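Methyl-accepting chemotaxis protein, putative (Geobacter sulfurreducens, PDB 3OOV) probably acts in chemotaxis signalling, with a GAF domain that is likely to sense a small ligand or relay a signal, though its ligand is not established. Local coordinates at residues V20-A25 with F51-G56; E35-L40 with G128-D133; V116-V121 with T148-A153. All blocks are in the same frame, centred on the assembly; numbering follows the deposited sequence.

Interaction 1 of 3, residues V20-A25 with F51-G56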
# COMPACT_ATOMS: atom_id res chain seq x y z
N VAL A 20 4.53 -10.83 22.95
CA VAL A 20 4.15 -9.50 22.55
C VAL A 20 3.28 -9.57 21.29
O VAL A 20 2.37 -8.77 21.11
CB VAL A 20 5.38 -8.69 22.22
CG1 VAL A 20 5.05 -7.45 21.36
CG2 VAL A 20 6.12 -8.27 23.54
N LEU A 21 3.59 -10.52 20.41
CA LEU A 21 2.85 -10.73 19.19
C LEU A 21 1.46 -11.29 19.56
O LEU A 21 0.46 -10.75 19.10
CB LEU A 21 3.62 -11.67 18.27
CG LEU A 21 4.91 -10.98 17.80
CD1 LEU A 21 5.72 -11.92 16.93
CD2 LEU A 21 4.66 -9.66 17.03
N ARG A 22 1.42 -12.27 20.46
CA ARG A 22 0.14 -12.78 20.89
C ARG A 22 -0.78 -11.69 21.48
O ARG A 22 -1.95 -11.58 21.10
CB ARG A 22 0.29 -14.03 21.78
CG ARG A 22 0.74 -15.28 21.01
CD ARG A 22 0.67 -16.56 21.87
NE ARG A 22 1.38 -16.38 23.14
CZ ARG A 22 2.65 -16.75 23.39
NH1 ARG A 22 3.41 -17.36 22.48
NH2 ARG A 22 3.16 -16.49 24.59
N LEU A 23 -0.22 -10.83 22.31
CA LEU A 23 -0.95 -9.71 22.92
C LEU A 23 -1.38 -8.66 21.93
O LEU A 23 -2.48 -8.07 22.06
CB LEU A 23 -0.08 -9.00 23.95
CG LEU A 23 0.17 -9.67 25.30
CD1 LEU A 23 1.46 -9.03 25.95
CD2 LEU A 23 -1.10 -9.52 26.25
N CYS A 24 -0.52 -8.38 20.94
CA CYS A 24 -0.98 -7.56 19.83
C CYS A 24 -2.22 -8.15 19.13
O CYS A 24 -3.13 -7.41 18.72
CB CYS A 24 0.11 -7.39 18.77
SG CYS A 24 1.34 -6.18 19.24
N ALA A 25 -2.22 -9.46 18.92
CA ALA A 25 -3.27 -10.09 18.17
C ALA A 25 -4.53 -10.13 19.07
O ALA A 25 -5.64 -9.78 18.64
CB ALA A 25 -2.86 -11.46 17.77
N PHE A 51 4.49 -19.30 11.95
CA PHE A 51 3.18 -18.79 12.30
C PHE A 51 3.18 -18.64 13.83
O PHE A 51 3.21 -19.62 14.52
CB PHE A 51 2.14 -19.78 11.80
CG PHE A 51 0.75 -19.18 11.46
CD1 PHE A 51 -0.01 -19.73 10.43
CD2 PHE A 51 0.19 -18.14 12.22
CE1 PHE A 51 -1.30 -19.21 10.10
CE2 PHE A 51 -1.09 -17.62 11.90
CZ PHE A 51 -1.84 -18.17 10.91
N VAL A 52 3.14 -17.43 14.35
CA VAL A 52 3.34 -17.15 15.78
C VAL A 52 2.04 -16.92 16.57
O VAL A 52 1.88 -17.44 17.71
CB VAL A 52 4.31 -15.93 15.96
CG1 VAL A 52 4.41 -15.51 17.46
CG2 VAL A 52 5.70 -16.29 15.43
N ALA A 53 1.12 -16.16 15.99
CA ALA A 53 -0.18 -15.88 16.59
C ALA A 53 -1.28 -16.00 15.57
O ALA A 53 -1.12 -15.65 14.40
CB ALA A 53 -0.19 -14.51 17.28
N ALA A 54 -2.40 -16.58 16.02
CA ALA A 54 -3.63 -16.74 15.23
C ALA A 54 -4.72 -16.56 16.23
O ALA A 54 -4.87 -17.34 17.16
CB ALA A 54 -3.72 -18.07 14.60
N VAL A 55 -5.42 -15.46 16.15
CA VAL A 55 -6.57 -15.29 16.98
C VAL A 55 -7.79 -15.32 16.03
O VAL A 55 -7.72 -14.90 14.83
CB VAL A 55 -6.36 -14.00 17.82
CG1 VAL A 55 -7.52 -13.70 18.62
CG2 VAL A 55 -5.21 -14.23 18.82
N GLY A 56 -8.88 -15.90 16.51
CA GLY A 56 -10.15 -15.91 15.78
C GLY A 56 -10.38 -17.13 14.92
O GLY A 56 -11.49 -17.31 14.38
O HOH W 1 3.37 -18.10 20.00
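L21 meets V52 carbon to carbon, CD1 lying 3.9 Å from CG1 of V52, and its CB touches the same methyl; the two side chains cross obliquely. R22 follows at the margin of the contact. Its CG rests 3.9 Å from A53 CB, while the chain bends at chi3 (-52°) and NH1 gives a hydrogen bond of 2.6 Å to a water. That water lies at the edge of the guanidinium, in its plane, and donates in turn to V52 O at 2.8 Å; a single water thus links the exposed R22 to the strand backbone. One turn after L21, A25 sets CB against two residues of the strand, 4.1 Å from A53 CB and 3.8 Å from V55 CG2. No direct hydrogen bond joins the segments; the axes approach to 7.6 Å at 23°, nearly parallel, consistent with apolar packing of Leu, Val and Ala side chains. V52 and A53 both face I39 of strand 36-42 and form a classic beta bulge, which accounts for two consecutive residues, V52 and A53, turning toward the helix. This is helix-on-sheet packing in an alpha/beta GAF domain, helix 17-31 packed on one face of the antiparallel sheet.

Interaction 2 of 3, residues E35-L40 with G128-D133. With GOL (glycerol), chain C.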
# COMPACT_ATOMS: atom_id res chain seq x y z
N GLU A 35 -11.83 -9.90 13.34
CA GLU A 35 -12.28 -11.26 13.52
C GLU A 35 -11.10 -12.28 13.48
O GLU A 35 -11.05 -13.18 14.28
CB GLU A 35 -13.27 -11.54 12.37
CG GLU A 35 -14.03 -12.80 12.53
CD GLU A 35 -14.53 -13.43 11.18
OE1 GLU A 35 -15.18 -12.64 10.40
OE2 GLU A 35 -14.28 -14.72 10.97
N ARG A 36 -10.18 -12.14 12.52
CA ARG A 36 -9.03 -13.02 12.38
C ARG A 36 -7.76 -12.18 12.31
O ARG A 36 -7.67 -11.24 11.51
CB ARG A 36 -9.16 -13.84 11.09
CG ARG A 36 -10.49 -14.40 10.88
CD ARG A 36 -10.68 -15.78 11.46
NE ARG A 36 -12.00 -16.31 11.10
CZ ARG A 36 -12.25 -17.59 10.75
NH1 ARG A 36 -11.26 -18.50 10.68
NH2 ARG A 36 -13.49 -17.97 10.45
N VAL A 37 -6.81 -12.46 13.19
CA VAL A 37 -5.57 -11.72 13.29
C VAL A 37 -4.47 -12.75 13.33
O VAL A 37 -4.38 -13.56 14.28
CB VAL A 37 -5.49 -10.78 14.50
CG1 VAL A 37 -4.10 -10.05 14.54
CG2 VAL A 37 -6.64 -9.74 14.42
N ASN A 38 -3.71 -12.74 12.25
CA ASN A 38 -2.65 -13.71 12.03
C ASN A 38 -1.31 -12.97 12.03
O ASN A 38 -1.16 -11.88 11.42
CB ASN A 38 -2.88 -14.55 10.76
CG ASN A 38 -4.21 -15.31 10.80
OD1 ASN A 38 -4.45 -16.15 11.70
ND2 ASN A 38 -5.13 -14.97 9.85
N ILE A 39 -0.36 -13.49 12.79
CA ILE A 39 0.97 -12.87 12.80
C ILE A 39 2.06 -13.92 12.53
O ILE A 39 2.13 -14.93 13.21
CB ILE A 39 1.27 -12.14 14.12
CG1 ILE A 39 0.17 -11.16 14.44
CG2 ILE A 39 2.70 -11.42 14.07
CD1 ILE A 39 0.31 -10.53 15.89
N LEU A 40 2.86 -13.67 11.50
CA LEU A 40 3.90 -14.59 11.04
C LEU A 40 5.22 -13.85 11.05
O LEU A 40 5.26 -12.66 10.65
CB LEU A 40 3.61 -15.09 9.64
CG LEU A 40 2.22 -15.81 9.56
CD1 LEU A 40 1.16 -14.85 9.01
CD2 LEU A 40 2.21 -17.09 8.71
N GLY A 128 8.35 -9.62 9.49
CA GLY A 128 7.19 -10.51 9.56
C GLY A 128 5.97 -9.75 9.04
O GLY A 128 6.16 -8.68 8.52
N VAL A 129 4.75 -10.27 9.24
CA VAL A 129 3.50 -9.69 8.75
C VAL A 129 2.34 -9.86 9.73
O VAL A 129 2.23 -10.88 10.48
CB VAL A 129 3.07 -10.25 7.29
CG1 VAL A 129 4.13 -10.00 6.21
CG2 VAL A 129 2.76 -11.73 7.31
N PHE A 130 1.43 -8.87 9.72
CA PHE A 130 0.06 -9.07 10.21
C PHE A 130 -0.80 -9.38 9.01
O PHE A 130 -0.75 -8.68 8.03
CB PHE A 130 -0.47 -7.79 10.82
CG PHE A 130 -0.03 -7.55 12.19
CD1 PHE A 130 1.32 -7.36 12.49
CD2 PHE A 130 -0.97 -7.47 13.22
CE1 PHE A 130 1.76 -7.10 13.81
CE2 PHE A 130 -0.57 -7.22 14.55
CZ PHE A 130 0.80 -7.01 14.86
N ALA A 131 -1.59 -10.46 9.07
CA ALA A 131 -2.60 -10.72 8.04
C ALA A 131 -3.94 -10.68 8.80
O ALA A 131 -4.15 -11.46 9.73
CB ALA A 131 -2.37 -12.14 7.43
N VAL A 132 -4.86 -9.80 8.39
CA VAL A 132 -6.07 -9.52 9.15
C VAL A 132 -7.29 -9.61 8.21
O VAL A 132 -7.22 -9.22 7.02
CB VAL A 132 -6.05 -8.14 9.86
CG1 VAL A 132 -7.38 -7.90 10.70
CG2 VAL A 132 -4.87 -8.01 10.84
N ASP A 133 -8.39 -10.20 8.72
CA ASP A 133 -9.63 -10.27 7.96
C ASP A 133 -10.88 -10.29 8.85
O ASP A 133 -10.80 -10.65 10.03
CB ASP A 133 -9.65 -11.43 6.94
CG ASP A 133 -9.89 -12.77 7.60
OD1 ASP A 133 -11.08 -13.01 7.93
OD2 ASP A 133 -8.90 -13.56 7.82
C1 GOL C . -5.33 -13.87 4.43
O1 GOL C . -4.41 -14.84 4.00
C2 GOL C . -5.66 -14.25 5.86
O2 GOL C . -6.66 -15.29 5.82
C3 GOL C . -6.19 -12.99 6.49
O3 GOL C . -6.35 -13.15 7.89
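I39 lies over one face of the F130 ring, both side chains running side by side in the same direction. Its CG1 stands 4.0 Å from the ring centroid and only 10° off the normal, a CH-pi contact, and its CD1 reaches 3.7 Å from F130 CE2. V37 shares this face of the sheet: its CG2 packs 4.2 Å from V132 CG1, and its CG1 meets the same phenyl ring obliquely. Helix 17-31 covers the layer, with A25 and L28 touching V37.

The other face carries R36, N38, L40, V129, A131 and D133. L40 CD1 touches V129 CG2 at 3.9 Å. D133 has CG between its backbone N and carbonyl carbon (chi1 77°), and its OD1 and OD2 lie beside the aliphatic start of R36. The R36 guanidinium instead goes to E35 and T57: NE gives E35 OE2 a nearly straight hydrogen bond of 2.8 Å, part of a salt bridge, and NH1 bonds T57 OG1. D133 OD2 has a salt-bridge partner in R135 and also accepts a 2.6 Å hydrogen bond from O3 of a glycerol, probably from the crystallisation liquor; N38 ND2 reaches the same O3 weakly. The glycerol also bonds to the carbonyl O of A109 and L110 and the N of S112, and may mark a pocket.

Six backbone hydrogen bonds, two in each of the pairs R36-D133, N38-A131 and L40-V129, join the strands. With V37-V132 and I39-F130 as non-hydrogen-bonded pairs, they define a regular antiparallel pairing at the centre of the GAF-domain sheet.

Interaction 3 of 3, residues V116-V121 with T148-A153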
# COMPACT_ATOMS: atom_id res chain seq x y z
N VAL A 116 -6.37 -7.69 4.67
CA VAL A 116 -5.19 -6.79 4.65
C VAL A 116 -3.96 -7.51 5.19
O VAL A 116 -4.01 -8.21 6.28
CB VAL A 116 -5.46 -5.63 5.64
CG1 VAL A 116 -4.18 -4.82 5.96
CG2 VAL A 116 -6.63 -4.68 5.06
N ILE A 117 -2.86 -7.36 4.46
CA ILE A 117 -1.52 -7.82 4.95
C ILE A 117 -0.67 -6.57 5.15
O ILE A 117 -0.57 -5.71 4.25
CB ILE A 117 -0.77 -8.71 3.96
CG1 ILE A 117 -1.69 -9.65 3.15
CG2 ILE A 117 0.43 -9.39 4.69
CD1 ILE A 117 -2.43 -10.81 4.05
N CYS A 118 -0.04 -6.51 6.30
CA CYS A 118 0.68 -5.33 6.73
C CYS A 118 2.07 -5.79 7.23
O CYS A 118 2.15 -6.72 8.01
CB CYS A 118 -0.11 -4.61 7.81
SG CYS A 118 0.86 -3.29 8.55
N PRO A 119 3.16 -5.21 6.72
CA PRO A 119 4.50 -5.72 7.06
C PRO A 119 4.85 -5.24 8.46
O PRO A 119 4.36 -4.19 8.88
CB PRO A 119 5.41 -5.03 6.03
CG PRO A 119 4.68 -3.62 5.77
CD PRO A 119 3.19 -4.00 5.86
N ILE A 120 5.64 -6.01 9.20
CA ILE A 120 6.21 -5.52 10.46
C ILE A 120 7.64 -5.10 10.08
O ILE A 120 8.40 -5.91 9.57
CB ILE A 120 6.24 -6.64 11.52
CG1 ILE A 120 4.77 -7.10 11.81
CG2 ILE A 120 7.02 -6.13 12.81
CD1 ILE A 120 4.67 -8.51 12.42
N VAL A 121 7.99 -3.85 10.27
CA VAL A 121 9.21 -3.35 9.65
C VAL A 121 10.09 -2.86 10.75
O VAL A 121 9.68 -2.06 11.62
CB VAL A 121 8.95 -2.21 8.60
CG1 VAL A 121 10.29 -1.64 8.05
CG2 VAL A 121 8.08 -2.72 7.41
N THR A 148 -5.35 1.29 11.74
CA THR A 148 -5.34 0.64 13.05
C THR A 148 -4.34 -0.56 13.13
O THR A 148 -3.72 -0.80 14.16
CB THR A 148 -6.71 0.20 13.45
OG1 THR A 148 -7.43 1.34 13.91
CG2 THR A 148 -6.62 -0.77 14.60
N ILE A 149 -4.25 -1.29 12.03
CA ILE A 149 -3.42 -2.49 11.94
C ILE A 149 -1.94 -2.04 11.92
O ILE A 149 -1.13 -2.59 12.67
CB ILE A 149 -3.85 -3.35 10.70
CG1 ILE A 149 -5.24 -3.98 10.97
CG2 ILE A 149 -2.80 -4.47 10.29
CD1 ILE A 149 -5.88 -4.45 9.58
N LYS A 150 -1.64 -1.03 11.10
CA LYS A 150 -0.33 -0.33 11.06
C LYS A 150 0.12 0.16 12.40
O LYS A 150 1.31 0.08 12.72
CB LYS A 150 -0.31 0.86 10.10
CG LYS A 150 -0.20 0.46 8.70
CD LYS A 150 -0.11 1.67 7.77
CE LYS A 150 1.34 2.16 7.60
NZ LYS A 150 1.39 3.14 6.44
N LEU A 151 -0.83 0.62 13.22
CA LEU A 151 -0.50 1.03 14.57
C LEU A 151 -0.00 -0.15 15.39
O LEU A 151 0.94 0.03 16.19
CB LEU A 151 -1.71 1.65 15.25
CG LEU A 151 -1.67 2.40 16.59
CD1 LEU A 151 -0.85 3.72 16.54
CD2 LEU A 151 -3.13 2.71 16.91
N PHE A 152 -0.66 -1.31 15.29
CA PHE A 152 -0.24 -2.48 16.08
C PHE A 152 1.05 -3.12 15.56
O PHE A 152 1.81 -3.68 16.36
CB PHE A 152 -1.34 -3.57 16.19
CG PHE A 152 -2.39 -3.26 17.26
CD1 PHE A 152 -2.48 -4.03 18.37
CD2 PHE A 152 -3.29 -2.21 17.08
CE1 PHE A 152 -3.44 -3.74 19.38
CE2 PHE A 152 -4.21 -1.91 18.05
CZ PHE A 152 -4.30 -2.69 19.20
N ALA A 153 1.24 -3.09 14.23
CA ALA A 153 2.52 -3.50 13.61
C ALA A 153 3.67 -2.62 14.14
O ALA A 153 4.74 -3.15 14.50
CB ALA A 153 2.47 -3.48 12.09
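C118 and I149 mark a buried helix-on-sheet contact, in which the helix 143-167 lies against strand 115-122 of the antiparallel sheet. The axes run nearly parallel, 26° apart, and come within 8.4 Å, a spacing at which side chains pack in a single layer between them. C118 is central. Its SG is anti to the backbone N (chi1 171°), which directs the sulfur to the helix, where it touches A153 CB and K150 CG, each at 3.9 Å. Its CB meets I149 CG2 at 3.7 Å. Toward the start of the strand, the side chains of V116 and I149 cross at a slant, V116 CG1 4.0 Å from I149 CD1. Toward its end the backbones come closer, A153 CA being 5.3 Å from I120 CA, consistent with A153 having only CB to accommodate; that CB sits 3.8 Å from P119 O.

Alternate strand residues face opposite ways, I117 packing on I76 and C79 of helix 74-82, so strand 115-122 has helices against both its faces. K150 turns its polar end outward, NZ forming a salt bridge with D143 of the second subunit; its CG packs on C118, and the side chain also packs on M87 of the second subunit. No hydrogen bond spans the two segments. The contact therefore rests on van der Waals fit and burial of apolar surface, the K150 charge being paired with D143 of the second subunit rather than within the contact.

From the N terminus, helix 17-31 is followed by strands 36-42 and 48-55, and interaction 1 closes the loop by laying the second strand under the helix. Strand 36-42, inside that loop, pairs in interaction 2 with strand 125-133, 88 residues on, so interactions 1 and 2 cross. Strand 115-122 lies within the span of interaction 2, and its helix 143-167 beyond it, so interaction 3 crosses interaction 2 but follows interaction 1 in series. Strand 36-42 also bonds to 48-55, and 125-133 to 115-122, making interaction 2 the central pair of the sheet, between the strands of interactions 1 and 3. The helices themselves touch, C24 O lying 3.4 Å from F152 CD1.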